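Local coordinates for protein dTDP-glucose 4,6-dehydratase (Klebsiella pneumoniae, PDB 5U4Q) that binds NAD and probably acts on nucleotide sugars such as dTDP-glucose, as a 4,6-dehydratase or related epimerase, at residues A[152-155]-A[156-160]; A[189-193]-A[194-198]; A[107-110]-A[111-115]; A[219-223]-A[224-228]. All coordinates share one frame; numbering follows the deposited sequence. Where two conformers were deposited one is given.

Interaction 1 (A[152-155]-A[156-160]); sequences SLYA and ATKKA. With NAD (nicotinamide-adenine-dinucleotide), chain C.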
loop_
_atom_site.group_PDB
_atom_site.type_symbol
_atom_site.label_atom_id
_atom_site.label_comp_id
_atom_site.label_asym_id
_atom_site.label_seq_id
_atom_site.Cartn_x
_atom_site.Cartn_y
_atom_site.Cartn_z
ATOM N N SER A 152 -7.302 -7.022 5.390
ATOM C CA SER A 152 -6.496 -6.717 6.585
ATOM C C SER A 152 -5.480 -5.638 6.235
ATOM O O SER A 152 -5.104 -5.495 5.069
ATOM C CB SER A 152 -5.734 -7.930 7.121
ATOM O OG SER A 152 -4.724 -8.380 6.214
ATOM N N LEU A 153 -5.049 -4.887 7.239
ATOM C CA LEU A 153 -4.017 -3.876 7.003
ATOM C C LEU A 153 -2.716 -4.549 6.532
ATOM O O LEU A 153 -2.040 -4.033 5.638
ATOM C CB LEU A 153 -3.776 -3.039 8.262
ATOM C CG LEU A 153 -2.752 -1.898 8.147
ATOM C CD1 LEU A 153 -3.097 -0.927 7.056
ATOM C CD2 LEU A 153 -2.681 -1.183 9.492
ATOM N N TYR A 154 -2.388 -5.697 7.114
ATOM C CA TYR A 154 -1.228 -6.485 6.698
ATOM C C TYR A 154 -1.278 -6.728 5.176
ATOM O O TYR A 154 -0.314 -6.419 4.458
ATOM C CB TYR A 154 -1.172 -7.800 7.466
ATOM C CG TYR A 154 -0.134 -8.782 6.980
ATOM C CD1 TYR A 154 1.225 -8.538 7.156
ATOM C CD2 TYR A 154 -0.515 -9.954 6.376
ATOM C CE1 TYR A 154 2.180 -9.450 6.721
ATOM C CE2 TYR A 154 0.418 -10.881 5.951
ATOM C CZ TYR A 154 1.768 -10.621 6.120
ATOM O OH TYR A 154 2.693 -11.560 5.686
ATOM N N ALA A 155 -2.413 -7.235 4.677
ATOM C CA ALA A 155 -2.581 -7.492 3.240
ATOM C C ALA A 155 -2.412 -6.201 2.414
ATOM O O ALA A 155 -1.754 -6.179 1.369
ATOM C CB ALA A 155 -3.955 -8.110 2.959
ATOM N N ALA A 156 -3.066 -5.130 2.844
ATOM C CA ALA A 156 -2.956 -3.861 2.134
ATOM C C ALA A 156 -1.499 -3.407 2.056
ATOM O O ALA A 156 -1.088 -2.880 1.030
ATOM C CB ALA A 156 -3.792 -2.799 2.784
ATOM N N THR A 157 -0.739 -3.590 3.135
ATOM C CA THR A 157 0.673 -3.164 3.096
ATOM C C THR A 157 1.498 -4.019 2.134
ATOM O O THR A 157 2.413 -3.502 1.486
ATOM C CB THR A 157 1.372 -3.081 4.489
ATOM O OG1 THR A 157 1.543 -4.365 5.059
ATOM C CG2 THR A 157 0.627 -2.128 5.443
ATOM N N LYS A 158 1.198 -5.311 2.053
ATOM C CA LYS A 158 1.915 -6.173 1.123
ATOM C C LYS A 158 1.619 -5.813 -0.334
ATOM O O LYS A 158 2.533 -5.792 -1.188
ATOM C CB LYS A 158 1.690 -7.657 1.439
ATOM C CG LYS A 158 2.292 -8.112 2.777
ATOM C CD LYS A 158 3.802 -7.845 2.874
ATOM C CE LYS A 158 4.471 -8.729 3.929
ATOM N NZ LYS A 158 5.977 -8.560 3.954
ATOM N N LYS A 159 0.351 -5.531 -0.649
ATOM C CA LYS A 159 0.021 -5.074 -1.990
ATOM C C LYS A 159 0.683 -3.720 -2.240
ATOM O O LYS A 159 1.190 -3.476 -3.333
ATOM C CB LYS A 159 -1.489 -5.029 -2.237
ATOM C CG LYS A 159 -1.884 -4.472 -3.578
ATOM C CD LYS A 159 -1.296 -5.150 -4.837
ATOM C CE LYS A 159 -1.843 -4.391 -6.065
ATOM N NZ LYS A 159 -1.291 -4.767 -7.393
ATOM N N ALA A 160 0.705 -2.857 -1.223
ATOM C CA ALA A 160 1.410 -1.596 -1.385
ATOM C C ALA A 160 2.878 -1.831 -1.728
ATOM O O ALA A 160 3.446 -1.072 -2.524
ATOM C CB ALA A 160 1.286 -0.704 -0.153
HETATM P PA NAD C . 9.446 -13.761 11.597
HETATM O O1A NAD C . 9.992 -15.003 12.187
HETATM O O2A NAD C . 8.609 -12.811 12.430
HETATM O O5B NAD C . 10.685 -12.960 10.934
HETATM C C5B NAD C . 10.655 -11.586 10.569
HETATM C C4B NAD C . 11.819 -10.893 11.257
HETATM O O4B NAD C . 11.688 -9.507 10.890
HETATM C C3B NAD C . 11.778 -10.987 12.776
HETATM O O3B NAD C . 12.909 -11.649 13.361
HETATM C C2B NAD C . 11.641 -9.525 13.201
HETATM O O2B NAD C . 12.376 -9.210 14.400
HETATM C C1B NAD C . 12.100 -8.725 11.983
HETATM N N9A NAD C . 11.504 -7.381 11.903
HETATM C C8A NAD C . 10.193 -7.064 11.995
HETATM N N7A NAD C . 10.026 -5.742 11.903
HETATM C C5A NAD C . 11.242 -5.199 11.730
HETATM C C6A NAD C . 11.766 -3.823 11.606
HETATM N N6A NAD C . 10.969 -2.764 11.609
HETATM N N1A NAD C . 13.088 -3.704 11.470
HETATM C C2A NAD C . 13.933 -4.745 11.471
HETATM N N3A NAD C . 13.529 -6.024 11.610
HETATM C C4A NAD C . 12.199 -6.277 11.741
HETATM O O3 NAD C . 8.509 -14.071 10.322
HETATM P PN NAD C . 8.817 -14.977 9.027
HETATM O O1N NAD C . 10.226 -15.397 8.940
HETATM O O2N NAD C . 7.657 -15.971 8.993
HETATM O O5D NAD C . 8.501 -13.889 7.905
HETATM C C5D NAD C . 9.401 -13.475 6.881
HETATM C C4D NAD C . 8.565 -12.740 5.847
HETATM O O4D NAD C . 7.720 -13.681 5.147
HETATM C C3D NAD C . 7.630 -11.639 6.336
HETATM O O3D NAD C . 7.686 -10.566 5.393
HETATM C C2D NAD C . 6.249 -12.248 6.276
HETATM O O2D NAD C . 5.206 -11.282 6.031
HETATM C C1D NAD C . 6.372 -13.226 5.125
HETATM N N1N NAD C . 5.464 -14.382 5.262
HETATM C C2N NAD C . 5.738 -15.443 6.055
HETATM C C3N NAD C . 4.851 -16.528 6.160
HETATM C C7N NAD C . 5.090 -17.764 7.037
HETATM O O7N NAD C . 4.331 -18.740 6.934
HETATM N N7N NAD C . 6.065 -17.836 7.959
HETATM C C4N NAD C . 3.665 -16.484 5.462
HETATM C C5N NAD C . 3.389 -15.383 4.663
HETATM C C6N NAD C . 4.289 -14.325 4.588
#

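Interaction 2 (A[189-193]-A[194-198]); sequences GRPDM and ALFKF. With NAD (nicotinamide-adenine-dinucleotide), chain C.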
loop_
_atom_site.group_PDB
_atom_site.type_symbol
_atom_site.label_atom_id
_atom_site.label_comp_id
_atom_site.label_asym_id
_atom_site.label_seq_id
_atom_site.Cartn_x
_atom_site.Cartn_y
_atom_site.Cartn_z
ATOM N N GLY A 189 10.894 -22.580 13.332
ATOM C CA GLY A 189 9.688 -21.879 12.962
ATOM C C GLY A 189 9.261 -20.807 13.946
ATOM O O GLY A 189 9.961 -20.527 14.939
ATOM N N ARG A 190 8.127 -20.185 13.664
ATOM C CA ARG A 190 7.631 -19.162 14.574
ATOM C C ARG A 190 6.526 -19.720 15.485
ATOM O O ARG A 190 5.627 -20.455 15.019
ATOM C CB ARG A 190 7.245 -17.906 13.822
ATOM C CG ARG A 190 6.446 -18.165 12.599
ATOM C CD ARG A 190 6.390 -16.951 11.720
ATOM N NE ARG A 190 5.631 -15.886 12.343
ATOM C CZ ARG A 190 5.167 -14.826 11.681
ATOM N NH1 ARG A 190 5.369 -14.692 10.363
ATOM N NH2 ARG A 190 4.472 -13.909 12.336
ATOM N N PRO A 191 6.585 -19.398 16.796
ATOM C CA PRO A 191 5.642 -19.992 17.752
ATOM C C PRO A 191 4.165 -19.689 17.542
ATOM O O PRO A 191 3.320 -20.434 18.059
ATOM C CB PRO A 191 6.095 -19.459 19.119
ATOM C CG PRO A 191 7.124 -18.426 18.847
ATOM C CD PRO A 191 7.642 -18.604 17.460
ATOM N N ASP A 192 3.870 -18.609 16.826
ATOM C CA ASP A 192 2.494 -18.177 16.581
ATOM C C ASP A 192 1.857 -18.738 15.322
ATOM O O ASP A 192 0.722 -18.375 15.000
ATOM C CB ASP A 192 2.431 -16.630 16.499
ATOM C CG ASP A 192 3.231 -16.077 15.329
ATOM O OD1 ASP A 192 4.346 -16.601 15.090
ATOM O OD2 ASP A 192 2.751 -15.146 14.635
HETATM N N MSE A 193 2.560 -19.625 14.612
HETATM C CA MSE A 193 2.028 -20.166 13.367
HETATM C C MSE A 193 2.329 -21.612 13.127
HETATM O O MSE A 193 3.238 -22.192 13.729
HETATM C CB MSE A 193 2.647 -19.424 12.174
HETATM C CG MSE A 193 2.483 -17.922 12.275
HETATM SE SE MSE A 193 2.790 -17.028 10.549
HETATM C CE MSE A 193 1.857 -15.355 10.992
ATOM N N ALA A 194 1.532 -22.200 12.235
ATOM C CA ALA A 194 1.774 -23.549 11.693
ATOM C C ALA A 194 1.974 -24.664 12.701
ATOM O O ALA A 194 1.263 -24.702 13.698
ATOM C CB ALA A 194 2.933 -23.459 10.713
ATOM N N LEU A 195 2.929 -25.578 12.470
ATOM C CA LEU A 195 3.084 -26.702 13.375
ATOM C C LEU A 195 3.521 -26.297 14.769
ATOM O O LEU A 195 3.145 -26.906 15.760
ATOM C CB LEU A 195 4.075 -27.708 12.848
ATOM C CG LEU A 195 3.777 -28.386 11.537
ATOM C CD1 LEU A 195 4.801 -29.485 11.356
ATOM C CD2 LEU A 195 2.360 -28.967 11.561
ATOM N N PHE A 196 4.359 -25.264 14.853
ATOM C CA PHE A 196 4.837 -24.767 16.131
ATOM C C PHE A 196 3.622 -24.321 16.973
ATOM O O PHE A 196 3.522 -24.649 18.151
ATOM C CB PHE A 196 5.811 -23.602 15.838
ATOM C CG PHE A 196 6.808 -23.291 16.923
ATOM C CD1 PHE A 196 6.556 -23.491 18.280
ATOM C CD2 PHE A 196 7.989 -22.664 16.561
ATOM C CE1 PHE A 196 7.513 -23.147 19.228
ATOM C CE2 PHE A 196 8.927 -22.298 17.503
ATOM C CZ PHE A 196 8.683 -22.524 18.830
ATOM N N LYS A 197 2.706 -23.590 16.353
ATOM C CA LYS A 197 1.485 -23.148 17.051
ATOM C C LYS A 197 0.727 -24.350 17.605
ATOM O O LYS A 197 0.353 -24.365 18.776
ATOM C CB LYS A 197 0.588 -22.344 16.117
ATOM C CG LYS A 197 -0.730 -21.894 16.736
ATOM C CD LYS A 197 -1.552 -21.084 15.757
ATOM C CE LYS A 197 -2.802 -20.533 16.427
ATOM N NZ LYS A 197 -3.481 -19.546 15.548
ATOM N N PHE A 198 0.521 -25.363 16.771
ATOM C CA PHE A 198 -0.205 -26.563 17.249
ATOM C C PHE A 198 0.554 -27.310 18.344
ATOM O O PHE A 198 -0.040 -27.782 19.317
ATOM C CB PHE A 198 -0.507 -27.551 16.128
ATOM C CG PHE A 198 -1.287 -26.986 14.982
ATOM C CD1 PHE A 198 -2.348 -26.104 15.182
ATOM C CD2 PHE A 198 -0.996 -27.392 13.676
ATOM C CE1 PHE A 198 -3.061 -25.597 14.099
ATOM C CE2 PHE A 198 -1.716 -26.900 12.591
ATOM C CZ PHE A 198 -2.745 -25.992 12.804
HETATM P PA NAD C . 9.446 -13.761 11.597
HETATM O O1A NAD C . 9.992 -15.003 12.187
HETATM O O2A NAD C . 8.609 -12.811 12.430
HETATM O O5B NAD C . 10.685 -12.960 10.934
HETATM C C5B NAD C . 10.655 -11.586 10.569
HETATM C C4B NAD C . 11.819 -10.893 11.257
HETATM O O4B NAD C . 11.688 -9.507 10.890
HETATM C C3B NAD C . 11.778 -10.987 12.776
HETATM O O3B NAD C . 12.909 -11.649 13.361
HETATM C C2B NAD C . 11.641 -9.525 13.201
HETATM O O2B NAD C . 12.376 -9.210 14.400
HETATM C C1B NAD C . 12.100 -8.725 11.983
HETATM N N9A NAD C . 11.504 -7.381 11.903
HETATM C C8A NAD C . 10.193 -7.064 11.995
HETATM N N7A NAD C . 10.026 -5.742 11.903
HETATM C C5A NAD C . 11.242 -5.199 11.730
HETATM C C6A NAD C . 11.766 -3.823 11.606
HETATM N N6A NAD C . 10.969 -2.764 11.609
HETATM N N1A NAD C . 13.088 -3.704 11.470
HETATM C C2A NAD C . 13.933 -4.745 11.471
HETATM N N3A NAD C . 13.529 -6.024 11.610
HETATM C C4A NAD C . 12.199 -6.277 11.741
HETATM O O3 NAD C . 8.509 -14.071 10.322
HETATM P PN NAD C . 8.817 -14.977 9.027
HETATM O O1N NAD C . 10.226 -15.397 8.940
HETATM O O2N NAD C . 7.657 -15.971 8.993
HETATM O O5D NAD C . 8.501 -13.889 7.905
HETATM C C5D NAD C . 9.401 -13.475 6.881
HETATM C C4D NAD C . 8.565 -12.740 5.847
HETATM O O4D NAD C . 7.720 -13.681 5.147
HETATM C C3D NAD C . 7.630 -11.639 6.336
HETATM O O3D NAD C . 7.686 -10.566 5.393
HETATM C C2D NAD C . 6.249 -12.248 6.276
HETATM O O2D NAD C . 5.206 -11.282 6.031
HETATM C C1D NAD C . 6.372 -13.226 5.125
HETATM N N1N NAD C . 5.464 -14.382 5.262
HETATM C C2N NAD C . 5.738 -15.443 6.055
HETATM C C3N NAD C . 4.851 -16.528 6.160
HETATM C C7N NAD C . 5.090 -17.764 7.037
HETATM O O7N NAD C . 4.331 -18.740 6.934
HETATM N N7N NAD C . 6.065 -17.836 7.959
HETATM C C4N NAD C . 3.665 -16.484 5.462
HETATM C C5N NAD C . 3.389 -15.383 4.663
HETATM C C6N NAD C . 4.289 -14.325 4.588
HETATM O O HOH W 1 -1.125 -17.636 16.760
#

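Interaction 3 (A[107-110]-A[111-115]); sequences MGYL and NILEG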
loop_
_atom_site.group_PDB
_atom_site.type_symbol
_atom_site.label_atom_id
_atom_site.label_comp_id
_atom_site.label_asym_id
_atom_site.label_seq_id
_atom_site.Cartn_x
_atom_site.Cartn_y
_atom_site.Cartn_z
HETATM N N MSE A 107 7.024 2.425 5.459
HETATM C CA MSE A 107 8.258 3.241 5.487
HETATM C C MSE A 107 9.482 2.381 5.358
HETATM O O MSE A 107 10.438 2.724 4.640
HETATM C CB MSE A 107 8.325 3.996 6.803
HETATM C CG MSE A 107 9.571 4.864 6.994
HETATM SE SE MSE A 107 9.676 6.342 5.701
HETATM C CE MSE A 107 8.111 7.364 6.329
ATOM N N GLY A 108 9.498 1.263 6.064
ATOM C CA GLY A 108 10.626 0.369 5.975
ATOM C C GLY A 108 10.884 -0.129 4.566
ATOM O O GLY A 108 12.035 -0.239 4.112
ATOM N N TYR A 109 9.802 -0.402 3.840
ATOM C CA TYR A 109 9.923 -0.900 2.472
ATOM C C TYR A 109 10.495 0.210 1.586
ATOM O O TYR A 109 11.311 -0.056 0.707
ATOM C CB TYR A 109 8.582 -1.441 1.944
ATOM C CG TYR A 109 8.759 -2.219 0.646
ATOM C CD1 TYR A 109 9.307 -3.477 0.653
ATOM C CD2 TYR A 109 8.415 -1.675 -0.575
ATOM C CE1 TYR A 109 9.521 -4.180 -0.539
ATOM C CE2 TYR A 109 8.618 -2.349 -1.752
ATOM C CZ TYR A 109 9.151 -3.615 -1.737
ATOM O OH TYR A 109 9.363 -4.292 -2.916
ATOM N N LEU A 110 10.077 1.454 1.808
ATOM C CA LEU A 110 10.640 2.562 1.041
ATOM C C LEU A 110 12.140 2.681 1.293
ATOM O O LEU A 110 12.880 2.907 0.345
ATOM C CB LEU A 110 9.952 3.884 1.354
ATOM C CG LEU A 110 10.462 5.087 0.536
ATOM C CD1 LEU A 110 10.379 4.884 -0.968
ATOM C CD2 LEU A 110 9.736 6.360 0.959
ATOM N N ASN A 111 12.584 2.520 2.549
ATOM C CA ASN A 111 14.039 2.582 2.838
ATOM C C ASN A 111 14.784 1.511 2.052
ATOM O O ASN A 111 15.872 1.757 1.536
ATOM C CB ASN A 111 14.317 2.511 4.343
ATOM C CG ASN A 111 13.808 3.737 5.068
ATOM O OD1 ASN A 111 13.638 4.789 4.441
ATOM N ND2 ASN A 111 13.527 3.619 6.365
ATOM N N ILE A 112 14.216 0.311 1.969
ATOM C CA ILE A 112 14.804 -0.746 1.161
ATOM C C ILE A 112 14.889 -0.302 -0.319
ATOM O O ILE A 112 15.944 -0.475 -0.960
ATOM C CB ILE A 112 13.974 -2.065 1.261
ATOM C CG1 ILE A 112 14.087 -2.694 2.647
ATOM C CG2 ILE A 112 14.347 -3.086 0.183
ATOM C CD1 ILE A 112 15.388 -3.391 2.928
ATOM N N LEU A 113 13.782 0.218 -0.870
ATOM C CA LEU A 113 13.766 0.611 -2.284
ATOM C C LEU A 113 14.779 1.715 -2.571
ATOM O O LEU A 113 15.480 1.660 -3.575
ATOM C CB LEU A 113 12.373 1.030 -2.722
ATOM C CG LEU A 113 11.312 -0.073 -2.808
ATOM C CD1 LEU A 113 9.943 0.557 -3.063
ATOM C CD2 LEU A 113 11.656 -1.064 -3.888
ATOM N N GLU A 114 14.841 2.689 -1.667
ATOM C CA GLU A 114 15.807 3.795 -1.807
ATOM C C GLU A 114 17.228 3.284 -1.784
ATOM O O GLU A 114 18.064 3.725 -2.591
ATOM C CB GLU A 114 15.563 4.868 -0.757
ATOM C CG GLU A 114 14.421 5.795 -1.141
ATOM C CD GLU A 114 14.785 6.700 -2.313
ATOM O OE1 GLU A 114 15.628 7.590 -2.069
ATOM O OE2 GLU A 114 14.239 6.556 -3.424
ATOM N N GLY A 115 17.522 2.356 -0.869
ATOM C CA GLY A 115 18.848 1.763 -0.773
ATOM C C GLY A 115 19.196 1.042 -2.064
ATOM O O GLY A 115 20.328 1.183 -2.627
#

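Interaction 4 (A[219-223]-A[224-228]); sequences DFTYI and DDIVE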
loop_
_atom_site.group_PDB
_atom_site.type_symbol
_atom_site.label_atom_id
_atom_site.label_comp_id
_atom_site.label_asym_id
_atom_site.label_seq_id
_atom_site.Cartn_x
_atom_site.Cartn_y
_atom_site.Cartn_z
ATOM N N ASP A 219 -2.342 -24.384 2.734
ATOM C CA ASP A 219 -1.195 -24.425 1.874
ATOM C C ASP A 219 0.014 -24.269 2.811
ATOM O O ASP A 219 0.361 -23.160 3.206
ATOM C CB ASP A 219 -1.310 -23.271 0.871
ATOM C CG ASP A 219 -0.323 -23.352 -0.234
ATOM O OD1 ASP A 219 0.874 -23.617 0.015
ATOM O OD2 ASP A 219 -0.736 -23.135 -1.395
ATOM N N PHE A 220 0.581 -25.405 3.232
ATOM C CA PHE A 220 1.747 -25.467 4.102
ATOM C C PHE A 220 2.929 -25.994 3.276
ATOM O O PHE A 220 2.844 -27.074 2.671
ATOM C CB PHE A 220 1.514 -26.469 5.268
ATOM C CG PHE A 220 0.826 -25.908 6.495
ATOM C CD1 PHE A 220 -0.256 -25.054 6.410
ATOM C CD2 PHE A 220 1.201 -26.360 7.762
ATOM C CE1 PHE A 220 -0.905 -24.609 7.564
ATOM C CE2 PHE A 220 0.563 -25.918 8.916
ATOM C CZ PHE A 220 -0.502 -25.056 8.816
ATOM N N THR A 221 4.041 -25.260 3.285
ATOM C CA THR A 221 5.245 -25.681 2.593
ATOM C C THR A 221 6.388 -25.795 3.575
ATOM O O THR A 221 6.600 -24.894 4.381
ATOM C CB THR A 221 5.665 -24.707 1.477
ATOM O OG1 THR A 221 4.588 -24.508 0.589
ATOM C CG2 THR A 221 6.828 -25.259 0.690
ATOM N N TYR A 222 7.097 -26.926 3.513
ATOM C CA TYR A 222 8.260 -27.142 4.373
ATOM C C TYR A 222 9.373 -26.122 4.073
ATOM O O TYR A 222 9.652 -25.807 2.905
ATOM C CB TYR A 222 8.750 -28.584 4.257
ATOM C CG TYR A 222 9.841 -28.899 5.238
ATOM C CD1 TYR A 222 9.558 -28.992 6.599
ATOM C CD2 TYR A 222 11.153 -29.084 4.832
ATOM C CE1 TYR A 222 10.546 -29.251 7.528
ATOM C CE2 TYR A 222 12.142 -29.360 5.757
ATOM C CZ TYR A 222 11.842 -29.411 7.105
ATOM O OH TYR A 222 12.852 -29.683 8.037
ATOM N N ILE A 223 9.984 -25.632 5.141
ATOM C CA ILE A 223 10.995 -24.574 5.015
ATOM C C ILE A 223 12.096 -24.877 4.001
ATOM O O ILE A 223 12.442 -24.002 3.221
ATOM C CB ILE A 223 11.573 -24.187 6.413
ATOM C CG1 ILE A 223 12.558 -23.019 6.291
ATOM C CG2 ILE A 223 12.213 -25.371 7.121
ATOM C CD1 ILE A 223 11.958 -21.715 5.788
ATOM N N ASP A 224 12.624 -26.096 3.960
ATOM C CA ASP A 224 13.709 -26.361 3.002
ATOM C C ASP A 224 13.275 -26.182 1.551
ATOM O O ASP A 224 14.085 -25.767 0.706
ATOM C CB ASP A 224 14.313 -27.748 3.182
ATOM C CG ASP A 224 15.130 -27.904 4.457
ATOM O OD1 ASP A 224 15.247 -26.972 5.262
ATOM O OD2 ASP A 224 15.652 -29.027 4.652
ATOM N N ASP A 225 12.014 -26.509 1.251
ATOM C CA ASP A 225 11.473 -26.336 -0.095
ATOM C C ASP A 225 11.357 -24.845 -0.421
ATOM O O ASP A 225 11.671 -24.435 -1.536
ATOM C CB ASP A 225 10.141 -27.073 -0.222
ATOM C CG ASP A 225 10.301 -28.559 -0.164
ATOM O OD1 ASP A 225 11.289 -29.069 -0.741
ATOM O OD2 ASP A 225 9.387 -29.216 0.356
ATOM N N ILE A 226 10.915 -24.033 0.542
ATOM C CA ILE A 226 10.880 -22.579 0.353
ATOM C C ILE A 226 12.297 -22.047 0.091
ATOM O O ILE A 226 12.512 -21.247 -0.829
ATOM C CB ILE A 226 10.292 -21.865 1.597
ATOM C CG1 ILE A 226 8.783 -22.197 1.757
ATOM C CG2 ILE A 226 10.534 -20.350 1.560
ATOM C CD1 ILE A 226 7.874 -21.711 0.634
ATOM N N VAL A 227 13.251 -22.488 0.878
ATOM C CA VAL A 227 14.635 -22.014 0.742
ATOM C C VAL A 227 15.183 -22.322 -0.648
ATOM O O VAL A 227 15.775 -21.450 -1.287
ATOM C CB VAL A 227 15.539 -22.636 1.813
ATOM C CG1 VAL A 227 17.020 -22.397 1.504
ATOM C CG2 VAL A 227 15.184 -22.111 3.188
ATOM N N GLU A 228 14.971 -23.536 -1.131
ATOM C CA GLU A 228 15.472 -23.909 -2.454
ATOM C C GLU A 228 14.880 -22.983 -3.516
ATOM O O GLU A 228 15.615 -22.496 -4.382
ATOM C CB GLU A 228 15.139 -25.376 -2.756
ATOM C CG GLU A 228 15.698 -25.877 -4.076
ATOM C CD GLU A 228 17.211 -25.830 -4.146
ATOM O OE1 GLU A 228 17.872 -26.004 -3.107
ATOM O OE2 GLU A 228 17.743 -25.649 -5.268
HETATM O O HOH W 2 6.745 -28.923 1.460
HETATM O O HOH W 3 15.265 -30.456 7.100
#

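Interaction 1 (A[152-155]-A[156-160])
Tyr154 and Lys158, one helical turn apart, reach out together to the nicotinamide ribose of NAD. Lys158 CG lies over the rim of one face of the phenol, and the chain then runs on past the ring, its CE 3.7 Å from Tyr154 CE1. With CG trans to the backbone N (chi1 171°), the tyrosine points its hydroxyl at the ribose, where Tyr154 OH and NAD O2D share a 2.6 Å hydrogen bond in the plane of the ring. Lys158 NZ donates to NAD O3D at 3.0 Å and has a second acceptor, Ala127 O.

The inner side of the turn is dense. Thr157 folds OG1 back onto Tyr154 O (2.8 Å), and that carbonyl also receives Lys158 N at 3.0 Å; Thr157 OG1 is also hydrogen-bonded to Asn105 ND2. Leu153 and Ala156 press against the second subunit, where Lys159 meets Asp148 of that subunit in a salt bridge. The Ser152 end is looser and partly exposed. Here Ser152 OG, at the N-cap, accepts from Ala155 N at 3.0 Å.

Tyr-x-x-x-Lys is the signature of short-chain dehydrogenases. The geometry fits that family's chemistry, in which lysine holds the ribose and tyrosine exchanges a proton with substrate.

Interaction 2 (A[189-193]-A[194-198])
Pro191 lies over the Phe196 ring, its CA 3.6 Å from the ring centroid and only 12° off the normal, a CH-pi contact. Phe196 CG is trans to its backbone N (chi1 -157°), which brings the ring under the proline. The two side chains run alongside each other in the same direction, and Pro191 CD comes within 3.9 Å of Phe196 CE2. A different approach is made by Gly189 O, which sits near the ring plane at the edge, 3.3 Å from Phe196 CE2. Trp330 meets the same ring at a steep angle.

The segment bends through a type I beta turn, Arg190 to Met193, that leads into helix 194-203, which packs through Leu195 on helices 271-282 and 320-334. Lys197 N donates to Met193 O at 3.0 Å, well above the carbonyl plane, while Lys197 CA brings its hydrogen toward Pro191 O.

Turned away from the phenylalanine, Arg190 grips Asp192 side-on: NE and NH2 each take one carboxylate oxygen through its syn lone pair, with the acid tilted out of the guanidinium plane. Tyr39 bonds to Asp192 OD2 and Ala89 O accepts from Arg190 NH2, which help fix the guanidinium's rotation, and Arg190 NH1 donates to NAD O2N at 3.0 Å.

Interaction 3 (A[107-110]-A[111-115])
Leu113 sets its branched end against the ring of Tyr109 one turn earlier, and this pair carries the apolar part of the contact. The closest approach is Leu113 CD1 to Tyr109 CE2 at 3.5 Å, made obliquely to the ring. The tyrosine's CG is trans to its own N (chi1 -168°), which lays the ring along the helix surface where Leu113 can reach it; Tyr126 meets the same ring edge-to-face. A looser pair, Leu110 and Glu114, lies side by side, with Leu110 CD1 4.1 Å from Glu114 CG.

Backbone bonding is regular. Leu113 N reaches Tyr109 O at 2.9 Å, and Glu114 N reaches Leu110 O at 2.8 Å.

The polar ends of the side chains find their partners beyond the two segments. Asn111 ND2 donates to Leu64 O, and its OD1 is hydrogen-bonded to Tyr99 OH of the second subunit, so both ends of this buried amide are satisfied. Glu114 forms a salt bridge with Arg117 and is also bonded to His118 and Tyr168, a network that would be expected to stabilise its negative charge.

Met107, Leu110 and Glu114 also pack on the second subunit, and Tyr109 and Leu113 on helix 153-172. Such pairing of these two helices in each subunit is typical of the four-helix dimer interface of extended short-chain dehydrogenases.

Interaction 4 (A[219-223]-A[224-228])
Tyr222 O and Ile223 O, at the junction of strand and helix, take the first helical hydrogen bonds. Val227 N donates to Ile223 O at 2.9 Å, and Ile226 N to Tyr222 O at 3.2 Å in the carbonyl plane; Asp225 N adds a weak bond to the same Tyr222 oxygen.

Two waters extend the polar link. One accepts from Tyr222 N and donates to Asp225 OD2, 2.9 Å in each case. The other lies in the plane of the phenol, 2.7 Å from Tyr222 OH, and donates to Asp224 OD2. Asp225 is held still further, its two oxygens accepting from the backbone N atoms of Gln317 and Thr318. Both aspartates stand in the first turn, where the helix's partial positive charge would probably favour their carboxylates.

Strand 220-222 thus passes into helix 223-234 without an intervening loop, Tyr222 occupying the N-cap position. The axes of the short segments come within 6.6 Å and stand at 77°, a sharp corner in the alternating strand-and-helix topology of a Rossmann-like domain, with the strand paired to 176-185.

Tyr222 CG is trans to its backbone N (chi1 -173°), laying the ring beside Asp224, whose carboxylate plane is turned 67° from it, with Asp224 CG 3.6 Å from Tyr222 CE2. Apolar contacts close the corner. Thr221 lays its methyl CG2 against Ile226 CD1 at 3.7 Å, the two chains crossing. Ile223 and Val227 touch more loosely and continue onto His18 of helix 14-25, while Ile226 packs on Phe181.

In the fold
Interactions 1, 3 and 4 are largely buried; interaction 2 is only partly so, with Lys197 at the surface. Interactions 1 and 3 lie on two neighbouring helices, 153-172 and 98-118, and both face the second subunit, though interaction 1 also turns polar groups to the cofactor. Interactions 1 and 2, whose centres are about 22 Å apart, bind adjoining parts of the nicotinamide half of the same NAD, ribose hydroxyls in one and a phosphate in the other. Interactions 2 and 4 touch where Ala194 CA packs on Phe220 CE2. Chemistry follows place: cofactor-directed hydrogen bonds in 1, regular helix bonding with apolar packing in 3, a salt bridge and a CH-pi contact in 2, water bridging in 4.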